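PDB 2NTP: pectinesterase A from Erwinia chrysanthemi, which hydrolyses the methyl esters of pectin, releasing methanol and leaving polygalacturonate, thought to be the first step in maceration and soft rot of plant tissue. Local coordinates for residues A[141-146]-A[162-167]; A[224-229]-A[269-274]; A[301-306]-A[317-322]. All blocks are in the same frame, centred on the assembly; numbering follows the deposited sequence.

Contact 1 (A[141-146]-A[162-167]); sequences RAYFKD and RSFFSD
Strands 142-145 and 162-166 pair as parallel neighbours on successive turns, in register, in the middle of the sheet with the most strands. Their axes run 4.8 Å apart at an angle of 6°. The backbone ladder is regular from Ala142 to Asp146: Phe144 N donates to Phe164 O at 2.8 Å, nearly along the C=O axis, and Ser166 N returns a bond to Phe144 O. Asp146 N continues the ladder to Ser166 O, just where the chain turns the corner into strand 147-150. This is the stacking of a right-handed parallel beta-helix, the fold of pectinesterases, in which like side chains pile up from coil to coil. On the inward face Phe144 and Phe165 lie side by side, each CG anti to the carbonyl carbon, beside the backbone N. Their planes are only 9° apart but slid until the rings barely overlap, so that Phe144 CD1 sits over the Phe165 face, 3.4 Å from CE2; Phe185 stacks on Phe165 and extends the row. On the other face Tyr143 and Phe164, each with CG anti to the backbone N, form a second slid pair, Tyr143 CE1 reaching Phe164 CD2 at 3.4 Å, against Pro339. One water joins Tyr143 OH, Lys145 NZ and Ser166 OG. Lys145 NZ bridges to Asp167 OD2 at 2.9 Å from above the carboxylate plane, while Asp167 OD1 is held by Asn187.

Contact 2 (A[224-229]-A[269-274]); sequences NSRVIR and NTSMDN
Segments 224-229 and 269-274 lie on consecutive turns of the parallel beta-helix, 271-272 being the last strand of its sheet. Backbone bonds carry the pairing: Val227 N reaches Ser271 O at 2.7 Å from above the carbonyl plane, and Asp273 N meets Val227 O nearly along the C=O axis. Where the chain turns, Thr270 OG1 takes over as acceptor for Ser225 N, at 3.3 Å, and is also bonded to Leu268 O. Apolar contact is slight: Val227 CB touches Met272 CG at 3.9 Å, both against Phe267, and Val227 CG2 meets the Thr270 methyl CG2. Waters bridge Ser225 O to Asn269 O, and Val227 O to Ser271 OG. Asn224 and Asn269 lie alongside each other with amide planes 10° apart, while Asn224 OD1 is bonded to Asn186. The charged pair lies at the C-terminal end. Arg229, its CG in the crowded position between N and the carbonyl carbon, forms a salt bridge from NE to Asp273 OD2 at 2.8 Å, the carboxylate lying over one face of the guanidinium. Asp273 OD1 in turn accepts from Asn274 N. At the guanidinium edge Asn274 OD1 sits 2.4 Å from Arg229 NH2, a very short bond that leaves the donor above the amide plane.

Contact 3 (A[301-306]-A[317-322]); sequences FFEYKS and RRQLTD
A buried salt bridge and two backbone bonds fasten the loop segment 317-322 along strand 300-304, the last strand of its sheet. Arg317 grips Glu303 side-on: NE meets OE1 at 2.8 Å, with an N-H...O angle of 171°, and NH2 meets OE2 at 2.9 Å. Both oxygens use their syn lone pairs, and the carboxylate and guanidinium are nearly coplanar, 19° apart. Beside this pair, Glu303 N donates to Arg318 O and Leu320 N to Glu303 O at 2.9 Å, a single bridge between the backbones. Leu320 points toward the strand, CD2 against Phe302 CB at 3.7 Å and CB against Tyr304 CD1. Tyr304, CG anti to the backbone N, sends its OH to Asp322 OD1 at 2.6 Å, from above the carboxylate plane; the ring and carboxylate stand 84° apart. Arg318 crosses Phe302 obliquely, NH2 lying 3.6 Å from Phe302 CZ, while NH2 bonds to Ser299 O.

A second layer surrounds these groups. Ser306 OG donates to the anti lone pair of Glu303 OE2, so this oxygen accepts from two side chains and a water, and Gly310 O takes a bond from Arg317 NH2. Gln319, bent at chi2, donates through NE2 to Arg317 O; its OE1 receives two waters that lead to Lys305 N and Ser306 N. Lys305 CG covers one face of the Tyr304 ring. Inward, Glu303 and Arg317 touch Leu241 and Met272, and Leu320 rests on Val266 and Leu268 of strand 264-268. Outward, Thr321 N-caps helix 322-325, so the segment leads from the edge of the beta-helix directly into that helix.

How the contacts relate
Contacts 1 and 2 are parallel strand pairs between coils, but belong to different sheets; contact 3 covers the final strand of the sheet that contact 1 crosses near its middle. Contact 1, its centre about 11 Å from the centre of the chain, is the most buried and the richest in aromatic rings lying side by side, slid until they barely overlap. Contacts 2 and 3, centred about 17 Å and 22 Å from that point, lie nearer the surface, contact 3 with the most exposed residues. Contact 2 relies more on waters and a salt bridge with a neighbouring amide; contact 3 sets an irregular loop on a strand through mostly polar chemistry. These two touch: Asn269 N lies 2.8 Å from Tyr304 O, a probable hydrogen bond, and Met272 packs on Ser306. Contact 1 touches neither.

Contact 1 (A[141-146]-A[162-167])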
loop_
_atom_site.group_PDB
_atom_site.type_symbol
_atom_site.label_atom_id
_atom_site.label_comp_id
_atom_site.label_asym_id
_atom_site.label_seq_id
_atom_site.Cartn_x
_atom_site.Cartn_y
_atom_site.Cartn_z
ATOM N N ARG A 141 12.570 -3.228 7.144
ATOM C CA ARG A 141 13.515 -2.301 6.530
ATOM C C ARG A 141 13.418 -2.333 5.000
ATOM O O ARG A 141 14.413 -2.552 4.307
ATOM C CB ARG A 141 14.949 -2.573 7.028
ATOM C CG ARG A 141 15.082 -2.561 8.555
ATOM C CD ARG A 141 16.538 -2.724 9.014
ATOM N NE ARG A 141 17.130 -3.980 8.551
ATOM C CZ ARG A 141 17.122 -5.127 9.231
ATOM N NH1 ARG A 141 16.556 -5.204 10.428
ATOM N NH2 ARG A 141 17.686 -6.208 8.709
ATOM N N ALA A 142 12.199 -2.119 4.493
ATOM C CA ALA A 142 11.934 -2.047 3.059
ATOM C C ALA A 142 11.804 -0.589 2.632
ATOM O O ALA A 142 11.003 0.156 3.198
ATOM C CB ALA A 142 10.666 -2.821 2.708
ATOM N N TYR A 143 12.576 -0.197 1.625
ATOM C CA TYR A 143 12.693 1.210 1.236
ATOM C C TYR A 143 12.266 1.400 -0.211
ATOM O O TYR A 143 12.781 0.736 -1.110
ATOM C CB TYR A 143 14.147 1.652 1.442
ATOM C CG TYR A 143 14.510 3.096 1.126
ATOM C CD1 TYR A 143 13.553 4.121 1.099
ATOM C CD2 TYR A 143 15.842 3.437 0.893
ATOM C CE1 TYR A 143 13.925 5.450 0.811
ATOM C CE2 TYR A 143 16.218 4.745 0.622
ATOM C CZ TYR A 143 15.262 5.745 0.580
ATOM O OH TYR A 143 15.666 7.036 0.314
ATOM N N PHE A 144 11.323 2.312 -0.427
ATOM C CA PHE A 144 10.814 2.587 -1.768
ATOM C C PHE A 144 10.968 4.066 -2.071
ATOM O O PHE A 144 10.313 4.897 -1.447
ATOM C CB PHE A 144 9.351 2.139 -1.874
ATOM C CG PHE A 144 9.149 0.697 -1.520
ATOM C CD1 PHE A 144 8.990 0.313 -0.188
ATOM C CD2 PHE A 144 9.165 -0.280 -2.512
ATOM C CE1 PHE A 144 8.829 -1.035 0.153
ATOM C CE2 PHE A 144 9.006 -1.625 -2.183
ATOM C CZ PHE A 144 8.841 -2.000 -0.845
ATOM N N LYS A 145 11.857 4.391 -3.009
ATOM C CA LYS A 145 12.134 5.787 -3.362
ATOM C C LYS A 145 11.808 6.056 -4.824
ATOM O O LYS A 145 12.249 5.313 -5.701
ATOM C CB LYS A 145 13.594 6.156 -3.081
ATOM C CG LYS A 145 13.888 7.639 -3.335
ATOM C CD LYS A 145 15.200 8.102 -2.745
ATOM C CE LYS A 145 15.358 9.611 -2.893
ATOM N NZ LYS A 145 14.499 10.390 -1.942
ATOM N N ASP A 146 11.050 7.124 -5.076
ATOM C CA ASP A 146 10.614 7.469 -6.432
ATOM C C ASP A 146 9.922 6.258 -7.070
ATOM O O ASP A 146 10.255 5.818 -8.177
ATOM C CB ASP A 146 11.801 7.971 -7.263
ATOM C CG ASP A 146 11.395 8.475 -8.639
ATOM O OD1 ASP A 146 10.314 9.090 -8.779
ATOM O OD2 ASP A 146 12.184 8.255 -9.585
ATOM N N ARG A 162 9.148 -2.389 9.461
ATOM C CA ARG A 162 9.216 -0.996 9.030
ATOM C C ARG A 162 9.415 -0.873 7.530
ATOM O O ARG A 162 10.233 -1.570 6.937
ATOM C CB ARG A 162 10.344 -0.256 9.756
ATOM C CG ARG A 162 10.376 -0.510 11.249
ATOM C CD ARG A 162 11.539 -1.431 11.603
ATOM N NE ARG A 162 12.625 -0.649 12.152
ATOM C CZ ARG A 162 13.846 -1.096 12.432
ATOM N NH1 ARG A 162 14.208 -2.356 12.197
ATOM N NH2 ARG A 162 14.715 -0.248 12.946
ATOM N N SER A 163 8.648 0.024 6.923
ATOM C CA SER A 163 8.830 0.361 5.519
ATOM C C SER A 163 8.849 1.876 5.386
ATOM O O SER A 163 8.226 2.583 6.177
ATOM C CB SER A 163 7.701 -0.222 4.676
ATOM O OG SER A 163 6.458 0.191 5.201
ATOM N N PHE A 164 9.567 2.364 4.383
ATOM C CA PHE A 164 9.672 3.804 4.153
ATOM C C PHE A 164 9.441 4.084 2.679
ATOM O O PHE A 164 10.060 3.454 1.817
ATOM C CB PHE A 164 11.045 4.319 4.613
ATOM C CG PHE A 164 11.261 5.800 4.386
ATOM C CD1 PHE A 164 10.362 6.743 4.879
ATOM C CD2 PHE A 164 12.385 6.246 3.699
ATOM C CE1 PHE A 164 10.568 8.114 4.672
ATOM C CE2 PHE A 164 12.608 7.613 3.492
ATOM C CZ PHE A 164 11.697 8.546 3.977
ATOM N N PHE A 165 8.519 5.004 2.408
ATOM C CA PHE A 165 8.147 5.397 1.055
ATOM C C PHE A 165 8.450 6.873 0.888
ATOM O O PHE A 165 7.976 7.703 1.662
ATOM C CB PHE A 165 6.661 5.125 0.815
ATOM C CG PHE A 165 6.292 3.673 0.922
ATOM C CD1 PHE A 165 6.076 3.084 2.170
ATOM C CD2 PHE A 165 6.160 2.893 -0.223
ATOM C CE1 PHE A 165 5.746 1.739 2.275
ATOM C CE2 PHE A 165 5.821 1.544 -0.131
ATOM C CZ PHE A 165 5.619 0.965 1.121
ATOM N N SER A 166 9.246 7.188 -0.126
ATOM C CA SER A 166 9.768 8.537 -0.304
ATOM C C SER A 166 9.620 8.969 -1.756
ATOM O O SER A 166 9.941 8.199 -2.663
ATOM C CB SER A 166 11.242 8.562 0.110
ATOM O OG SER A 166 11.865 9.796 -0.204
ATOM N N ASP A 167 9.141 10.197 -1.969
ATOM C CA ASP A 167 8.976 10.766 -3.314
ATOM C C ASP A 167 8.145 9.827 -4.179
ATOM O O ASP A 167 8.498 9.520 -5.324
ATOM C CB ASP A 167 10.338 11.061 -3.974
ATOM C CG ASP A 167 11.246 11.923 -3.106
ATOM O OD1 ASP A 167 10.753 12.650 -2.216
ATOM O OD2 ASP A 167 12.475 11.872 -3.324
HETATM O O HOH W 1 14.420 9.459 0.711
#

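Contact 2 (A[224-229]-A[269-274])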
loop_
_atom_site.group_PDB
_atom_site.type_symbol
_atom_site.label_atom_id
_atom_site.label_comp_id
_atom_site.label_asym_id
_atom_site.label_seq_id
_atom_site.Cartn_x
_atom_site.Cartn_y
_atom_site.Cartn_z
ATOM N N ASN A 224 4.494 15.401 5.051
ATOM C CA ASN A 224 4.915 16.288 3.961
ATOM C C ASN A 224 4.429 15.795 2.601
ATOM O O ASN A 224 5.160 15.832 1.609
ATOM C CB ASN A 224 6.441 16.444 3.961
ATOM C CG ASN A 224 7.001 16.786 5.337
ATOM O OD1 ASN A 224 7.899 16.102 5.846
ATOM N ND2 ASN A 224 6.475 17.838 5.946
ATOM N N SER A 225 3.182 15.337 2.565
ATOM C CA SER A 225 2.639 14.702 1.378
ATOM C C SER A 225 1.460 15.476 0.801
ATOM O O SER A 225 1.109 16.554 1.284
ATOM C CB SER A 225 2.248 13.256 1.700
ATOM O OG SER A 225 3.411 12.470 1.893
ATOM N N ARG A 226 0.862 14.919 -0.246
ATOM C CA ARG A 226 -0.249 15.548 -0.931
ATOM C C ARG A 226 -1.324 14.498 -1.136
ATOM O O ARG A 226 -1.083 13.470 -1.770
ATOM C CB ARG A 226 0.207 16.135 -2.275
ATOM C CG ARG A 226 1.159 17.336 -2.124
ATOM C CD ARG A 226 2.035 17.560 -3.355
ATOM N NE ARG A 226 2.910 16.416 -3.629
ATOM C CZ ARG A 226 4.025 16.114 -2.960
ATOM N NH1 ARG A 226 4.444 16.863 -1.947
ATOM N NH2 ARG A 226 4.724 15.042 -3.308
ATOM N N VAL A 227 -2.493 14.764 -0.563
ATOM C CA VAL A 227 -3.671 13.926 -0.699
ATOM C C VAL A 227 -4.533 14.558 -1.788
ATOM O O VAL A 227 -5.154 15.606 -1.584
ATOM C CB VAL A 227 -4.408 13.809 0.661
ATOM C CG1 VAL A 227 -5.814 13.254 0.501
ATOM C CG2 VAL A 227 -3.590 12.947 1.615
ATOM N N ILE A 228 -4.538 13.925 -2.959
ATOM C CA ILE A 228 -5.104 14.540 -4.161
ATOM C C ILE A 228 -6.148 13.661 -4.845
ATOM O O ILE A 228 -6.153 12.442 -4.687
ATOM C CB ILE A 228 -4.001 14.951 -5.189
ATOM C CG1 ILE A 228 -3.262 13.727 -5.743
ATOM C CG2 ILE A 228 -3.013 15.965 -4.564
ATOM C CD1 ILE A 228 -2.276 14.056 -6.874
ATOM N N ARG A 229 -7.035 14.301 -5.598
ATOM C CA ARG A 229 -8.015 13.576 -6.395
ATOM C C ARG A 229 -7.443 13.314 -7.778
ATOM O O ARG A 229 -6.714 14.146 -8.335
ATOM C CB ARG A 229 -9.336 14.340 -6.491
ATOM C CG ARG A 229 -9.196 15.788 -6.861
ATOM C CD ARG A 229 -10.531 16.379 -7.249
ATOM N NE ARG A 229 -10.733 17.659 -6.592
ATOM C CZ ARG A 229 -11.635 17.879 -5.642
ATOM N NH1 ARG A 229 -12.460 16.914 -5.248
ATOM N NH2 ARG A 229 -11.732 19.082 -5.106
ATOM N N ASN A 269 1.673 17.732 8.315
ATOM C CA ASN A 269 2.077 18.701 7.284
ATOM C C ASN A 269 1.719 18.240 5.865
ATOM O O ASN A 269 2.539 18.314 4.939
ATOM C CB ASN A 269 3.580 18.997 7.401
ATOM C CG ASN A 269 3.964 19.551 8.768
ATOM O OD1 ASN A 269 4.715 18.922 9.523
ATOM N ND2 ASN A 269 3.443 20.730 9.095
ATOM N N THR A 270 0.484 17.775 5.706
ATOM C CA THR A 270 0.037 17.172 4.456
ATOM C C THR A 270 -1.127 17.954 3.844
ATOM O O THR A 270 -2.055 18.344 4.548
ATOM C CB THR A 270 -0.304 15.675 4.681
ATOM O OG1 THR A 270 0.918 14.955 4.868
ATOM C CG2 THR A 270 -1.055 15.070 3.497
ATOM N N SER A 271 -1.057 18.197 2.537
ATOM C CA SER A 271 -2.142 18.884 1.837
ATOM C C SER A 271 -3.271 17.909 1.529
ATOM O O SER A 271 -3.036 16.726 1.285
ATOM C CB SER A 271 -1.655 19.561 0.556
ATOM O OG SER A 271 -1.244 18.623 -0.409
ATOM N N MET A 272 -4.498 18.414 1.552
ATOM C CA MET A 272 -5.671 17.591 1.283
ATOM C C MET A 272 -6.657 18.385 0.457
ATOM O O MET A 272 -7.051 19.482 0.855
ATOM C CB MET A 272 -6.345 17.165 2.589
ATOM C CG MET A 272 -5.482 16.329 3.503
ATOM S SD MET A 272 -6.228 16.094 5.118
ATOM C CE MET A 272 -4.966 15.075 5.873
ATOM N N ASP A 273 -7.062 17.834 -0.683
ATOM C CA ASP A 273 -8.144 18.434 -1.460
ATOM C C ASP A 273 -9.498 18.121 -0.822
ATOM O O ASP A 273 -9.587 17.319 0.120
ATOM C CB ASP A 273 -8.103 17.979 -2.920
ATOM C CG ASP A 273 -8.723 19.003 -3.874
ATOM O OD1 ASP A 273 -9.321 20.013 -3.414
ATOM O OD2 ASP A 273 -8.609 18.798 -5.098
ATOM N N ASN A 274 -10.554 18.756 -1.331
ATOM C CA ASN A 274 -11.857 18.684 -0.674
ATOM C C ASN A 274 -12.638 17.388 -0.893
ATOM O O ASN A 274 -13.771 17.280 -0.444
ATOM C CB ASN A 274 -12.725 19.920 -1.005
ATOM C CG ASN A 274 -13.326 19.871 -2.395
ATOM O OD1 ASN A 274 -13.110 18.930 -3.156
ATOM N ND2 ASN A 274 -14.104 20.898 -2.731
HETATM O O HOH W 2 5.035 19.934 4.252
HETATM O O HOH W 3 2.774 18.687 2.120
HETATM O O HOH W 4 -3.661 18.210 -1.793
HETATM O O HOH W 5 -6.494 17.277 -5.522
#

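Contact 3 (A[301-306]-A[317-322])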
loop_
_atom_site.group_PDB
_atom_site.type_symbol
_atom_site.label_atom_id
_atom_site.label_comp_id
_atom_site.label_asym_id
_atom_site.label_seq_id
_atom_site.Cartn_x
_atom_site.Cartn_y
_atom_site.Cartn_z
ATOM N N PHE A 301 -6.317 7.894 15.224
ATOM C CA PHE A 301 -6.437 8.695 14.010
ATOM C C PHE A 301 -6.182 10.168 14.321
ATOM O O PHE A 301 -6.974 10.803 15.033
ATOM C CB PHE A 301 -7.849 8.551 13.429
ATOM C CG PHE A 301 -8.167 7.190 12.844
ATOM C CD1 PHE A 301 -7.173 6.257 12.561
ATOM C CD2 PHE A 301 -9.488 6.871 12.524
ATOM C CE1 PHE A 301 -7.495 5.015 11.999
ATOM C CE2 PHE A 301 -9.820 5.635 11.954
ATOM C CZ PHE A 301 -8.819 4.706 11.694
ATOM N N PHE A 302 -5.084 10.713 13.793
ATOM C CA PHE A 302 -4.688 12.091 14.113
ATOM C C PHE A 302 -4.149 12.864 12.921
ATOM O O PHE A 302 -3.652 12.279 11.961
ATOM C CB PHE A 302 -3.626 12.109 15.218
ATOM C CG PHE A 302 -4.050 11.431 16.488
ATOM C CD1 PHE A 302 -4.847 12.099 17.417
ATOM C CD2 PHE A 302 -3.644 10.130 16.763
ATOM C CE1 PHE A 302 -5.240 11.469 18.601
ATOM C CE2 PHE A 302 -4.036 9.492 17.942
ATOM C CZ PHE A 302 -4.835 10.167 18.859
ATOM N N GLU A 303 -4.238 14.191 13.014
ATOM C CA GLU A 303 -3.635 15.094 12.045
ATOM C C GLU A 303 -2.786 16.147 12.747
ATOM O O GLU A 303 -2.989 16.446 13.927
ATOM C CB GLU A 303 -4.705 15.803 11.219
ATOM C CG GLU A 303 -5.409 14.928 10.208
ATOM C CD GLU A 303 -6.609 15.626 9.618
ATOM O OE1 GLU A 303 -7.711 15.483 10.182
ATOM O OE2 GLU A 303 -6.443 16.337 8.607
ATOM N N TYR A 304 -1.847 16.712 12.001
ATOM C CA TYR A 304 -1.063 17.834 12.472
ATOM C C TYR A 304 -0.812 18.764 11.295
ATOM O O TYR A 304 -0.179 18.379 10.318
ATOM C CB TYR A 304 0.259 17.361 13.082
ATOM C CG TYR A 304 1.137 18.490 13.589
ATOM C CD1 TYR A 304 0.838 19.156 14.779
ATOM C CD2 TYR A 304 2.268 18.887 12.878
ATOM C CE1 TYR A 304 1.647 20.189 15.247
ATOM C CE2 TYR A 304 3.087 19.919 13.337
ATOM C CZ TYR A 304 2.769 20.564 14.521
ATOM O OH TYR A 304 3.577 21.587 14.973
ATOM N N LYS A 305 -1.353 19.973 11.395
ATOM C CA LYS A 305 -1.152 21.030 10.402
ATOM C C LYS A 305 -1.451 20.598 8.959
ATOM O O LYS A 305 -0.688 20.890 8.034
ATOM C CB LYS A 305 0.248 21.651 10.551
ATOM C CG LYS A 305 0.450 22.276 11.927
ATOM C CD LYS A 305 1.727 23.083 12.029
ATOM C CE LYS A 305 1.726 23.890 13.322
ATOM N NZ LYS A 305 2.926 24.766 13.464
ATOM N N SER A 306 -2.573 19.903 8.778
ATOM C CA SER A 306 -3.075 19.647 7.438
ATOM C C SER A 306 -3.421 20.987 6.787
ATOM O O SER A 306 -3.720 21.965 7.475
ATOM C CB SER A 306 -4.299 18.734 7.468
ATOM O OG SER A 306 -3.989 17.473 8.029
ATOM N N ARG A 317 -12.072 15.342 14.125
ATOM C CA ARG A 317 -10.735 15.239 13.548
ATOM C C ARG A 317 -9.689 15.730 14.540
ATOM O O ARG A 317 -9.325 16.907 14.556
ATOM C CB ARG A 317 -10.661 15.981 12.210
ATOM C CG ARG A 317 -11.367 15.227 11.086
ATOM C CD ARG A 317 -11.497 16.048 9.822
ATOM N NE ARG A 317 -10.242 16.135 9.075
ATOM C CZ ARG A 317 -10.153 16.538 7.811
ATOM N NH1 ARG A 317 -11.250 16.868 7.138
ATOM N NH2 ARG A 317 -8.969 16.596 7.207
ATOM N N ARG A 318 -9.228 14.803 15.377
ATOM C CA ARG A 318 -8.297 15.124 16.453
ATOM C C ARG A 318 -6.956 15.615 15.932
ATOM O O ARG A 318 -6.452 15.134 14.910
ATOM C CB ARG A 318 -8.101 13.931 17.393
ATOM C CG ARG A 318 -9.367 13.504 18.129
ATOM C CD ARG A 318 -9.791 12.094 17.740
ATOM N NE ARG A 318 -9.059 11.101 18.510
ATOM C CZ ARG A 318 -8.957 9.808 18.214
ATOM N NH1 ARG A 318 -9.533 9.297 17.130
ATOM N NH2 ARG A 318 -8.256 9.020 19.015
ATOM N N GLN A 319 -6.391 16.576 16.654
ATOM C CA GLN A 319 -5.158 17.231 16.260
ATOM C C GLN A 319 -4.062 16.969 17.275
ATOM O O GLN A 319 -4.310 16.953 18.484
ATOM C CB GLN A 319 -5.381 18.740 16.127
ATOM C CG GLN A 319 -6.530 19.134 15.198
ATOM C CD GLN A 319 -6.246 18.837 13.735
ATOM O OE1 GLN A 319 -5.158 19.120 13.230
ATOM N NE2 GLN A 319 -7.230 18.264 13.046
ATOM N N LEU A 320 -2.847 16.766 16.780
ATOM C CA LEU A 320 -1.681 16.645 17.645
ATOM C C LEU A 320 -1.225 18.018 18.117
ATOM O O LEU A 320 -1.345 19.006 17.387
ATOM C CB LEU A 320 -0.523 15.963 16.907
ATOM C CG LEU A 320 -0.683 14.540 16.364
ATOM C CD1 LEU A 320 0.614 14.113 15.695
ATOM C CD2 LEU A 320 -1.072 13.553 17.462
ATOM N N THR A 321 -0.699 18.070 19.337
ATOM C CA THR A 321 0.022 19.249 19.814
ATOM C C THR A 321 1.409 19.269 19.161
ATOM O O THR A 321 1.843 18.264 18.585
ATOM C CB THR A 321 0.194 19.230 21.349
ATOM O OG1 THR A 321 0.995 18.103 21.723
ATOM C CG2 THR A 321 -1.161 19.148 22.057
ATOM N N ASP A 322 2.107 20.401 19.259
ATOM C CA ASP A 322 3.488 20.501 18.774
ATOM C C ASP A 322 4.384 19.427 19.402
ATOM O O ASP A 322 5.158 18.765 18.706
ATOM C CB ASP A 322 4.071 21.890 19.066
ATOM C CG ASP A 322 3.390 22.999 18.276
ATOM O OD1 ASP A 322 2.804 22.725 17.200
ATOM O OD2 ASP A 322 3.447 24.162 18.735
HETATM O O HOH W 6 -7.730 14.110 12.554
HETATM O O HOH W 7 -7.414 18.676 9.753
HETATM O O HOH W 8 -2.965 20.623 13.653
HETATM O O HOH W 9 1.984 25.743 16.176
HETATM O O HOH W 10 -4.826 19.803 10.584
#